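Local coordinates for protein gamma-glutamyltransferase 1 Threonine peptidase. MEROPS family T03 (Pseudomonas nitroreducens, PDB 7D9E) that transfers the gamma-glutamyl group of glutathione and similar compounds to amino acids or to water, using its own N-terminal residue as the nucleophile, at residues S77-T80 with S86-L89; Y135-A140 with D182-G187; S26-K31 with F35-E40. All blocks are in the same frame, centred on the assembly; numbering follows the deposited sequence.

Contact 1. Residues S77-T80 with S86-L89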
ATOM      1  N   SER B  77       3.778   5.406  -6.511  1.00 15.48           N
ATOM      2  CA  SER B  77       3.700   6.444  -7.520  1.00 14.99           C
ATOM      3  C   SER B  77       5.071   6.994  -7.875  1.00 17.36           C
ATOM      4  O   SER B  77       5.985   7.047  -7.045  1.00 17.29           O
ATOM      5  CB  SER B  77       2.866   7.604  -6.938  1.00 18.20           C
ATOM      6  OG  SER B  77       1.498   7.233  -6.740  1.00 17.20           O
ATOM      7  N   ILE B  78       5.174   7.442  -9.125  1.00 16.93           N
ATOM      8  CA  ILE B  78       6.353   8.121  -9.648  1.00 17.61           C
ATOM      9  C   ILE B  78       5.867   9.310 -10.468  1.00 17.99           C
ATOM     10  O   ILE B  78       5.094   9.147 -11.417  1.00 21.05           O
ATOM     11  CB  ILE B  78       7.225   7.203 -10.525  1.00 18.66           C
ATOM     12  CG1 ILE B  78       7.641   5.960  -9.734  1.00 18.91           C
ATOM     13  CG2 ILE B  78       8.447   7.979 -11.061  1.00 19.82           C
ATOM     14  CD1 ILE B  78       8.437   4.972 -10.587  1.00 19.64           C
ATOM     15  N   VAL B  79       6.324  10.506 -10.117  1.00 18.61           N
ATOM     16  CA  VAL B  79       6.061  11.685 -10.923  1.00 18.48           C
ATOM     17  C   VAL B  79       7.280  11.950 -11.787  1.00 19.81           C
ATOM     18  O   VAL B  79       8.425  11.863 -11.314  1.00 20.37           O
ATOM     19  CB  VAL B  79       5.750  12.936 -10.073  1.00 18.94           C
ATOM     20  CG1 VAL B  79       5.298  14.070 -10.973  1.00 21.71           C
ATOM     21  CG2 VAL B  79       4.713  12.613  -9.033  1.00 20.81           C
ATOM     22  N   THR B  80       7.044  12.297 -13.042  1.00 21.45           N
ATOM     23  CA  THR B  80       8.094  12.664 -13.978  1.00 21.84           C
ATOM     24  C   THR B  80       7.791  14.030 -14.576  1.00 22.88           C
ATOM     25  O   THR B  80       6.657  14.520 -14.537  1.00 24.39           O
ATOM     26  CB  THR B  80       8.219  11.613 -15.094  1.00 25.91           C
ATOM     27  OG1 THR B  80       7.073  11.679 -15.948  1.00 29.70           O
ATOM     28  CG2 THR B  80       8.334  10.235 -14.508  1.00 28.12           C
ATOM     29  N   SER B  86      11.029  12.993 -11.168  1.00 21.68           N
ATOM     30  CA  SER B  86      11.053  14.161 -10.301  1.00 20.70           C
ATOM     31  C   SER B  86      10.628  13.845  -8.876  1.00 19.65           C
ATOM     32  O   SER B  86      11.119  14.504  -7.958  1.00 21.16           O
ATOM     33  CB  SER B  86      10.149  15.263 -10.857  1.00 27.02           C
ATOM     34  OG  SER B  86       8.832  14.798 -11.046  1.00 31.21           O
ATOM     35  N   LEU B  87       9.750  12.861  -8.657  1.00 18.40           N
ATOM     36  CA  LEU B  87       9.307  12.550  -7.306  1.00 17.39           C
ATOM     37  C   LEU B  87       8.884  11.099  -7.252  1.00 20.52           C
ATOM     38  O   LEU B  87       8.165  10.636  -8.138  1.00 22.06           O
ATOM     39  CB  LEU B  87       8.134  13.455  -6.905  1.00 20.02           C
ATOM     40  CG  LEU B  87       7.690  13.373  -5.436  1.00 22.18           C
ATOM     41  CD1 LEU B  87       8.761  13.967  -4.535  1.00 23.30           C
ATOM     42  CD2 LEU B  87       6.350  14.082  -5.248  1.00 21.68           C
ATOM     43  N   VAL B  88       9.327  10.384  -6.223  1.00 17.77           N
ATOM     44  CA  VAL B  88       8.951   8.991  -6.010  1.00 17.53           C
ATOM     45  C   VAL B  88       8.352   8.921  -4.622  1.00 18.21           C
ATOM     46  O   VAL B  88       8.955   9.430  -3.672  1.00 17.63           O
ATOM     47  CB  VAL B  88      10.169   8.059  -6.109  1.00 15.57           C
ATOM     48  CG1 VAL B  88       9.722   6.605  -6.062  1.00 18.38           C
ATOM     49  CG2 VAL B  88      10.939   8.317  -7.406  1.00 17.69           C
ATOM     50  N   LEU B  89       7.156   8.346  -4.509  1.00 16.51           N
ATOM     51  CA  LEU B  89       6.511   8.337  -3.210  1.00 14.24           C
ATOM     52  C   LEU B  89       5.455   7.248  -3.109  1.00 14.36           C
ATOM     53  O   LEU B  89       4.933   6.752  -4.104  1.00 15.88           O
ATOM     54  CB  LEU B  89       5.899   9.698  -2.844  1.00 15.97           C
ATOM     55  CG  LEU B  89       4.579  10.121  -3.498  1.00 15.79           C
ATOM     56  CD1 LEU B  89       4.039  11.388  -2.823  1.00 20.29           C
ATOM     57  CD2 LEU B  89       4.719  10.379  -4.978  1.00 20.41           C
TER
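V79 and L87 face each other as an antiparallel hydrogen-bonded pair, and their side chains leave the sheet side by side on the face shared with S77 and L89. From V79 outward, CB lies 4.0 Å from CB of L87 and also near OG of S86. Of its two methyls, CG1, turned anti to the backbone N (chi1 -172°), reaches over to S86 OG at 3.6 Å, while CG2 runs alongside CB of L87. In the backbone between them, V79 N gives a short bond to L87 O, 2.7 Å. The carbonyl of V79 is shared: S86 N (2.8 Å) and L87 N (3.1 Å) both donate to V79 O from the same side of its plane, each tilted out of it. Two consecutive residues thus oppose one, the definition of a classic beta bulge, set here in the hairpin of strands 77-81 and 84-90. This hairpin forms one side of a four-stranded antiparallel sheet of the Ntn-hydrolase fold, with helix 97-109 packed on the V79-L87 face through Y109 and L105. Past the bulge the pairing is regular. I78 and V88 make a non-hydrogen-bonded pair on the other face, where strand 13-19 packs on both and strand 2-7 on V88; I78 CG1 and V88 CG1 meet loosely at 4.3 Å. At the far end L89 N bonds S77 O in a nearly straight line (174°), and CD2 of L89 swings back to within 3.9 Å of S77 CB. S77 OG turns instead to S75 O and to T264 of the neighbouring chain, whose strand continues the sheet beyond 77-80.

Contact 2. Residues Y135-A140 with D182-G187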
ATOM      1  N   TYR B 135     -11.183  11.865   9.719  1.00 19.42           N
ATOM      2  CA  TYR B 135     -10.230  11.159  10.562  1.00 18.65           C
ATOM      3  C   TYR B 135      -8.933  11.947  10.659  1.00 18.05           C
ATOM      4  O   TYR B 135      -8.476  12.557   9.681  1.00 18.19           O
ATOM      5  CB  TYR B 135      -9.945   9.762  10.000  1.00 18.00           C
ATOM      6  CG  TYR B 135     -11.142   8.868  10.033  1.00 20.50           C
ATOM      7  CD1 TYR B 135     -11.532   8.242  11.212  1.00 20.95           C
ATOM      8  CD2 TYR B 135     -11.904   8.665   8.903  1.00 23.52           C
ATOM      9  CE1 TYR B 135     -12.647   7.430  11.254  1.00 26.84           C
ATOM     10  CE2 TYR B 135     -13.018   7.854   8.937  1.00 25.80           C
ATOM     11  CZ  TYR B 135     -13.381   7.244  10.115  1.00 25.87           C
ATOM     12  OH  TYR B 135     -14.497   6.442  10.146  1.00 30.38           O
ATOM     13  N   TYR B 136      -8.335  11.908  11.848  1.00 18.46           N
ATOM     14  CA  TYR B 136      -7.041  12.528  12.103  1.00 18.34           C
ATOM     15  C   TYR B 136      -6.217  11.548  12.931  1.00 19.99           C
ATOM     16  O   TYR B 136      -6.744  10.560  13.463  1.00 19.50           O
ATOM     17  CB  TYR B 136      -7.185  13.886  12.824  1.00 20.83           C
ATOM     18  CG  TYR B 136      -7.834  13.846  14.193  1.00 20.54           C
ATOM     19  CD1 TYR B 136      -7.078  13.604  15.337  1.00 20.96           C
ATOM     20  CD2 TYR B 136      -9.202  14.086  14.354  1.00 21.10           C
ATOM     21  CE1 TYR B 136      -7.655  13.584  16.585  1.00 25.96           C
ATOM     22  CE2 TYR B 136      -9.792  14.059  15.609  1.00 23.55           C
ATOM     23  CZ  TYR B 136      -9.013  13.811  16.721  1.00 25.13           C
ATOM     24  OH  TYR B 136      -9.587  13.792  17.979  1.00 28.33           O
ATOM     25  N   ASP B 137      -4.908  11.801  13.019  1.00 18.30           N
ATOM     26  CA  ASP B 137      -4.031  10.954  13.823  1.00 19.34           C
ATOM     27  C   ASP B 137      -3.510  11.704  15.049  1.00 19.10           C
ATOM     28  O   ASP B 137      -3.699  12.916  15.213  1.00 20.44           O
ATOM     29  CB  ASP B 137      -2.901  10.308  12.993  1.00 18.64           C
ATOM     30  CG  ASP B 137      -1.910  11.287  12.408  1.00 19.41           C
ATOM     31  OD1 ASP B 137      -1.938  12.495  12.729  1.00 19.73           O
ATOM     32  OD2 ASP B 137      -1.051  10.836  11.610  1.00 17.38           O
ATOM     33  N   ALA B 138      -2.888  10.953  15.950  1.00 19.56           N
ATOM     34  CA  ALA B 138      -2.372  11.558  17.169  1.00 22.46           C
ATOM     35  C   ALA B 138      -1.064  12.293  16.924  1.00 19.14           C
ATOM     36  O   ALA B 138      -0.654  13.104  17.763  1.00 22.47           O
ATOM     37  CB  ALA B 138      -2.217  10.494  18.255  1.00 27.79           C
ATOM     38  N   TYR B 139      -0.396  12.006  15.805  1.00 19.56           N
ATOM     39  CA  TYR B 139       0.792  12.760  15.419  1.00 19.06           C
ATOM     40  C   TYR B 139       0.478  14.231  15.184  1.00 19.15           C
ATOM     41  O   TYR B 139       1.236  15.109  15.618  1.00 20.99           O
ATOM     42  CB  TYR B 139       1.414  12.105  14.175  1.00 18.58           C
ATOM     43  CG  TYR B 139       2.369  13.012  13.442  1.00 16.84           C
ATOM     44  CD1 TYR B 139       3.694  13.130  13.834  1.00 16.73           C
ATOM     45  CD2 TYR B 139       1.941  13.730  12.338  1.00 16.10           C
ATOM     46  CE1 TYR B 139       4.554  13.969  13.165  1.00 22.34           C
ATOM     47  CE2 TYR B 139       2.792  14.576  11.674  1.00 16.66           C
ATOM     48  CZ  TYR B 139       4.102  14.679  12.080  1.00 20.36           C
ATOM     49  OH  TYR B 139       4.967  15.523  11.420  1.00 23.17           O
ATOM     50  N   ALA B 140      -0.631  14.525  14.503  1.00 18.98           N
ATOM     51  CA  ALA B 140      -1.026  15.900  14.191  1.00 19.99           C
ATOM     52  C   ALA B 140      -2.536  16.008  14.286  1.00 20.19           C
ATOM     53  O   ALA B 140      -3.239  16.110  13.275  1.00 19.68           O
ATOM     54  CB  ALA B 140      -0.531  16.301  12.802  1.00 20.29           C
ATOM     55  N   ASP B 182       8.770   9.832   6.670  1.00 18.62           N
ATOM     56  CA  ASP B 182       7.711  10.416   7.482  1.00 16.27           C
ATOM     57  C   ASP B 182       8.068  10.383   8.958  1.00 17.89           C
ATOM     58  O   ASP B 182       8.433   9.326   9.479  1.00 17.16           O
ATOM     59  CB  ASP B 182       6.462   9.564   7.241  1.00 15.79           C
ATOM     60  CG  ASP B 182       5.168  10.312   7.494  1.00 18.44           C
ATOM     61  OD1 ASP B 182       5.063  10.981   8.553  1.00 17.18           O
ATOM     62  OD2 ASP B 182       4.247  10.196   6.665  1.00 17.37           O
ATOM     63  N   PRO B 183       7.967  11.507   9.665  1.00 16.50           N
ATOM     64  CA  PRO B 183       8.168  11.479  11.115  1.00 17.59           C
ATOM     65  C   PRO B 183       7.132  10.660  11.859  1.00 17.29           C
ATOM     66  O   PRO B 183       7.319  10.427  13.066  1.00 20.27           O
ATOM     67  CB  PRO B 183       8.131  12.958  11.520  1.00 20.03           C
ATOM     68  CG  PRO B 183       7.539  13.678  10.376  1.00 25.67           C
ATOM     69  CD  PRO B 183       7.588  12.833   9.152  1.00 18.27           C
ATOM     70  N   ARG B 184       6.064  10.206  11.185  1.00 16.80           N
ATOM     71  CA  ARG B 184       5.113   9.308  11.823  1.00 17.04           C
ATOM     72  C   ARG B 184       5.699   7.928  12.069  1.00 18.77           C
ATOM     73  O   ARG B 184       5.160   7.170  12.888  1.00 23.07           O
ATOM     74  CB  ARG B 184       3.892   9.157  10.922  1.00 15.53           C
ATOM     75  CG  ARG B 184       2.957  10.389  10.956  1.00 16.63           C
ATOM     76  CD  ARG B 184       1.964  10.330   9.838  1.00 15.49           C
ATOM     77  NE  ARG B 184       1.184  11.538   9.689  1.00 14.67           N
ATOM     78  CZ  ARG B 184       1.596  12.645   9.067  1.00 15.53           C
ATOM     79  NH1 ARG B 184       2.820  12.733   8.545  1.00 17.07           N
ATOM     80  NH2 ARG B 184       0.796  13.700   8.926  1.00 17.29           N
ATOM     81  N   GLY B 185       6.758   7.571  11.358  1.00 19.01           N
ATOM     82  CA  GLY B 185       7.339   6.247  11.468  1.00 16.94           C
ATOM     83  C   GLY B 185       8.817   6.277  11.756  1.00 16.59           C
ATOM     84  O   GLY B 185       9.353   7.291  12.196  1.00 23.48           O
ATOM     85  N   ARG B 186       9.492   5.171  11.477  1.00 15.64           N
ATOM     86  CA  ARG B 186      10.890   4.965  11.836  1.00 15.46           C
ATOM     87  C   ARG B 186      11.766   4.834  10.596  1.00 16.18           C
ATOM     88  O   ARG B 186      12.865   4.269  10.642  1.00 19.06           O
ATOM     89  CB  ARG B 186      11.020   3.757  12.763  1.00 19.10           C
ATOM     90  CG  ARG B 186      10.714   2.409  12.106  1.00 18.14           C
ATOM     91  CD  ARG B 186      10.854   1.325  13.151  1.00 21.18           C
ATOM     92  NE  ARG B 186      10.551  -0.036  12.707  1.00 19.93           N
ATOM     93  CZ  ARG B 186       9.336  -0.581  12.632  1.00 17.95           C
ATOM     94  NH1 ARG B 186       8.253   0.110  12.914  1.00 20.11           N
ATOM     95  NH2 ARG B 186       9.231  -1.839  12.246  1.00 19.81           N
ATOM     96  N   GLY B 187      11.308   5.414   9.502  1.00 16.08           N
ATOM     97  CA  GLY B 187      12.010   5.321   8.248  1.00 16.96           C
ATOM     98  C   GLY B 187      13.315   6.090   8.232  1.00 16.29           C
ATOM     99  O   GLY B 187      13.560   7.013   9.014  1.00 17.59           O
TER
HETATM  100  O   HOH W   1      -1.710  13.644  10.284  1.00 18.57           O
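D137 and R184 form a salt bridge at the centre of a network that also takes in D182, whose OD1 closes an Asx turn within the type I beta turn D182-G185. R184 NE donates to the syn lone pair of D137 OD2 at 3.0 Å, close to the guanidinium plane. R184 NH1 makes a salt bridge of 2.8 Å with D182 OD1, which also receives R184 N; one carboxylate oxygen fixes both the turn and the guanidinium. The tight part is the packing of R184 on Y139. CG of R184 makes a CH-pi contact over one face of the Y139 ring, 3.9 Å from its centroid, and Y139 CE2 lies above the guanidinium centre, 3.5 Å from R184 CZ, with the two planes 44° apart. R184, extended from CG to NE, crosses the tyrosine at about a right angle. An alanine here is likely to leave D137 and D182 without the charge they share, though D182 keeps R123, and to strip this packing from the Y139 ring. P183 forms the smaller, solvent-side part: its CG meets the phenol end of Y139 obliquely, while Y139 OH bonds to A120 O. D137 OD2 has a second donor in M164 N, and OD1 accepts A140 N. Beside R184 NH2, which also bonds A121 O as NH1 does V119 O, a water accepts at 2.9 Å and lies 2.7 Å from D137 OD1.

Contact 3. Residues S26-K31 with F35-E40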
ATOM      1  N   SER B  26      -2.807 -12.423   9.022  1.00 15.99           N
ATOM      2  CA  SER B  26      -3.770 -13.343   9.610  1.00 18.10           C
ATOM      3  C   SER B  26      -3.322 -13.880  10.953  1.00 16.79           C
ATOM      4  O   SER B  26      -4.106 -14.567  11.630  1.00 19.15           O
ATOM      5  CB  SER B  26      -3.937 -14.546   8.672  1.00 18.59           C
ATOM      6  OG  SER B  26      -2.723 -15.310   8.670  1.00 19.45           O
ATOM      7  N   GLY B  27      -2.077 -13.617  11.346  1.00 18.58           N
ATOM      8  CA  GLY B  27      -1.542 -14.213  12.544  1.00 19.76           C
ATOM      9  C   GLY B  27      -1.086 -15.644  12.405  1.00 21.19           C
ATOM     10  O   GLY B  27      -0.585 -16.207  13.384  1.00 21.86           O
ATOM     11  N   VAL B  28      -1.250 -16.250  11.236  1.00 19.36           N
ATOM     12  CA  VAL B  28      -0.829 -17.620  10.988  1.00 20.04           C
ATOM     13  C   VAL B  28       0.597 -17.615  10.459  1.00 20.13           C
ATOM     14  O   VAL B  28       0.879 -17.019   9.413  1.00 20.14           O
ATOM     15  CB  VAL B  28      -1.774 -18.280   9.977  1.00 20.84           C
ATOM     16  CG1 VAL B  28      -1.338 -19.709   9.689  1.00 23.60           C
ATOM     17  CG2 VAL B  28      -3.206 -18.248  10.492  1.00 28.59           C
ATOM     18  N   VAL B  29       1.477 -18.319  11.148  1.00 19.27           N
ATOM     19  CA  VAL B  29       2.840 -18.560  10.700  1.00 22.11           C
ATOM     20  C   VAL B  29       2.918 -19.949  10.090  1.00 22.24           C
ATOM     21  O   VAL B  29       2.393 -20.915  10.649  1.00 23.27           O
ATOM     22  CB  VAL B  29       3.842 -18.437  11.858  1.00 21.88           C
ATOM     23  CG1 VAL B  29       5.262 -18.586  11.334  1.00 24.13           C
ATOM     24  CG2 VAL B  29       3.643 -17.108  12.549  1.00 23.66           C
ATOM     25  N   VAL B  30       3.591 -20.048   8.946  1.00 21.09           N
ATOM     26  CA  VAL B  30       3.781 -21.347   8.308  1.00 18.81           C
ATOM     27  C   VAL B  30       4.815 -22.123   9.114  1.00 26.21           C
ATOM     28  O   VAL B  30       6.009 -21.813   9.083  1.00 23.92           O
ATOM     29  CB  VAL B  30       4.201 -21.199   6.845  1.00 21.50           C
ATOM     30  CG1 VAL B  30       4.513 -22.559   6.247  1.00 23.64           C
ATOM     31  CG2 VAL B  30       3.097 -20.505   6.077  1.00 24.27           C
ATOM     32  N   LYS B  31       4.360 -23.131   9.843  1.00 23.35           N
ATOM     33  CA  LYS B  31       5.266 -23.899  10.681  1.00 25.37           C
ATOM     34  C   LYS B  31       6.390 -24.476   9.830  1.00 27.14           C
ATOM     35  O   LYS B  31       6.150 -25.041   8.759  1.00 27.85           O
ATOM     36  CB  LYS B  31       4.497 -25.036  11.362  1.00 27.17           C
ATOM     37  CG  LYS B  31       5.332 -25.914  12.280  1.00 31.65           C
ATOM     38  CD  LYS B  31       4.444 -26.886  13.065  1.00 35.30           C
ATOM     39  N   PHE B  35       7.301 -17.638   8.133  1.00 19.49           N
ATOM     40  CA  PHE B  35       6.697 -16.410   7.648  1.00 18.48           C
ATOM     41  C   PHE B  35       5.194 -16.382   7.893  1.00 16.18           C
ATOM     42  O   PHE B  35       4.535 -17.427   7.965  1.00 17.68           O
ATOM     43  CB  PHE B  35       6.975 -16.156   6.160  1.00 18.35           C
ATOM     44  CG  PHE B  35       6.388 -17.180   5.240  1.00 18.32           C
ATOM     45  CD1 PHE B  35       7.067 -18.357   4.949  1.00 20.91           C
ATOM     46  CD2 PHE B  35       5.159 -16.950   4.637  1.00 19.22           C
ATOM     47  CE1 PHE B  35       6.524 -19.275   4.084  1.00 21.70           C
ATOM     48  CE2 PHE B  35       4.609 -17.880   3.769  1.00 19.21           C
ATOM     49  CZ  PHE B  35       5.289 -19.035   3.491  1.00 20.88           C
ATOM     50  N   LEU B  36       4.681 -15.153   8.015  1.00 16.43           N
ATOM     51  CA  LEU B  36       3.270 -14.897   8.261  1.00 16.33           C
ATOM     52  C   LEU B  36       2.481 -14.925   6.961  1.00 18.96           C
ATOM     53  O   LEU B  36       2.945 -14.464   5.916  1.00 17.48           O
ATOM     54  CB  LEU B  36       3.082 -13.507   8.869  1.00 16.53           C
ATOM     55  CG  LEU B  36       3.498 -13.468  10.337  1.00 18.71           C
ATOM     56  CD1 LEU B  36       3.926 -12.076  10.754  1.00 20.31           C
ATOM     57  CD2 LEU B  36       2.366 -14.024  11.213  1.00 19.81           C
ATOM     58  N   LEU B  37       1.244 -15.388   7.054  1.00 17.58           N
ATOM     59  CA  LEU B  37       0.311 -15.308   5.944  1.00 17.25           C
ATOM     60  C   LEU B  37      -0.586 -14.087   6.067  1.00 16.37           C
ATOM     61  O   LEU B  37      -1.036 -13.732   7.163  1.00 18.25           O
ATOM     62  CB  LEU B  37      -0.559 -16.572   5.900  1.00 19.28           C
ATOM     63  CG  LEU B  37       0.172 -17.822   5.433  1.00 24.24           C
ATOM     64  CD1 LEU B  37      -0.727 -19.023   5.593  1.00 27.86           C
ATOM     65  CD2 LEU B  37       0.593 -17.684   3.990  1.00 27.29           C
ATOM     66  N   ASN B  38      -0.845 -13.455   4.923  1.00 15.36           N
ATOM     67  CA  ASN B  38      -1.689 -12.279   4.854  1.00 15.92           C
ATOM     68  C   ASN B  38      -3.136 -12.553   5.278  1.00 17.94           C
ATOM     69  O   ASN B  38      -3.604 -13.697   5.349  1.00 17.66           O
ATOM     70  CB  ASN B  38      -1.733 -11.778   3.408  1.00 15.66           C
ATOM     71  CG  ASN B  38      -2.472 -12.737   2.504  1.00 15.29           C
ATOM     72  OD1 ASN B  38      -3.693 -12.645   2.363  1.00 16.22           O
ATOM     73  ND2 ASN B  38      -1.744 -13.681   1.896  1.00 18.07           N
ATOM     74  N   ASP B  39      -3.852 -11.454   5.572  1.00 21.19           N
ATOM     75  CA  ASP B  39      -5.318 -11.489   5.681  1.00 20.48           C
ATOM     76  C   ASP B  39      -5.956 -10.582   4.636  1.00 19.48           C
ATOM     77  O   ASP B  39      -6.883  -9.820   4.945  1.00 19.61           O
ATOM     78  CB  ASP B  39      -5.852 -11.233   7.106  1.00 21.59           C
ATOM     79  CG  ASP B  39      -5.418  -9.895   7.743  1.00 22.46           C
ATOM     80  OD1 ASP B  39      -4.715  -9.125   7.096  1.00 22.29           O
ATOM     81  OD2 ASP B  39      -5.769  -9.683   8.942  1.00 23.75           O
ATOM     82  N   GLU B  40      -5.479 -10.678   3.393  0.60 18.88           N
ATOM     83  CA  GLU B  40      -5.937  -9.778   2.341  0.60 18.34           C
ATOM     84  C   GLU B  40      -7.377 -10.035   1.927  0.60 18.51           C
ATOM     85  O   GLU B  40      -7.991  -9.162   1.299  0.60 17.71           O
ATOM     86  CB  GLU B  40      -5.037  -9.910   1.120  0.60 18.35           C
ATOM     87  CG  GLU B  40      -4.694  -8.622   0.445  0.60 19.98           C
ATOM     88  CD  GLU B  40      -3.697  -7.805   1.231  0.60 20.37           C
ATOM     89  OE1 GLU B  40      -2.533  -8.263   1.419  0.60 22.94           O
ATOM     90  OE2 GLU B  40      -4.054  -6.674   1.627  0.60 22.34           O
TER
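The ring of F35 carries CG2 of V30 over one face, 4.0 Å from the ring centroid and offset toward the rim. F35 and V30 run side by side, and the ring atom nearest the methyl is F35 CZ, at 3.7 Å. The same V30 CG2 also meets CG of L37, so one methyl touches both the ring and a leucine. V29 and L36 cross obliquely, V29 CG2 meeting L36 CD2 at 3.6 Å. The backbones run roughly antiparallel, joined by V30 N to F35 O (3.0 Å) and L37 N to V28 O (2.9 Å), while V29 and L36 pair in a single bridge. The carbonyl of L37 is gripped twice by one residue: S26 N approaches in its plane, and S26 OG from above that plane at 2.8 Å. That hydroxyl stands between the backbone N and the carbonyl carbon (chi1 68°) and also accepts V28 N at 3.1 Å, closing an ST turn around G27. The neighbouring chain lines this loop, with D233 against V28, Y187 against V29 and M230 against L37. At the other end D39 OD1 takes W22 N, D39 O takes N21 ND2, and N38 OD1 accepts E40 N in an Asx turn. This turn leads into the glutamate-binding pocket, where E40 OE2, in one of two conformers, bonds the amino nitrogen of DON and pairs with R94 of the neighbouring chain.

How the contacts relate
Contacts 1 and 3 are buried and mostly apolar, whereas contact 2 is only partly buried and rests on charge. Regular strand pairing marks contact 1, within the four-stranded sheet; contact 3 replaces it with a few bonds between two irregular arms of one long loop, and contact 2 joins segments far apart in sequence through side chains. None shares a strand or helix, but D182 follows strand 176-181, an outer strand of the sheet of contact 1. Nearest atoms of contacts 1 and 2 are about 10 Å apart. The other chain borders all three, extending the sheet at 77-80, packing along 26-31 and 35-40, and meeting contact 2 through R186; contact 3 alone holds a DON-pocket residue.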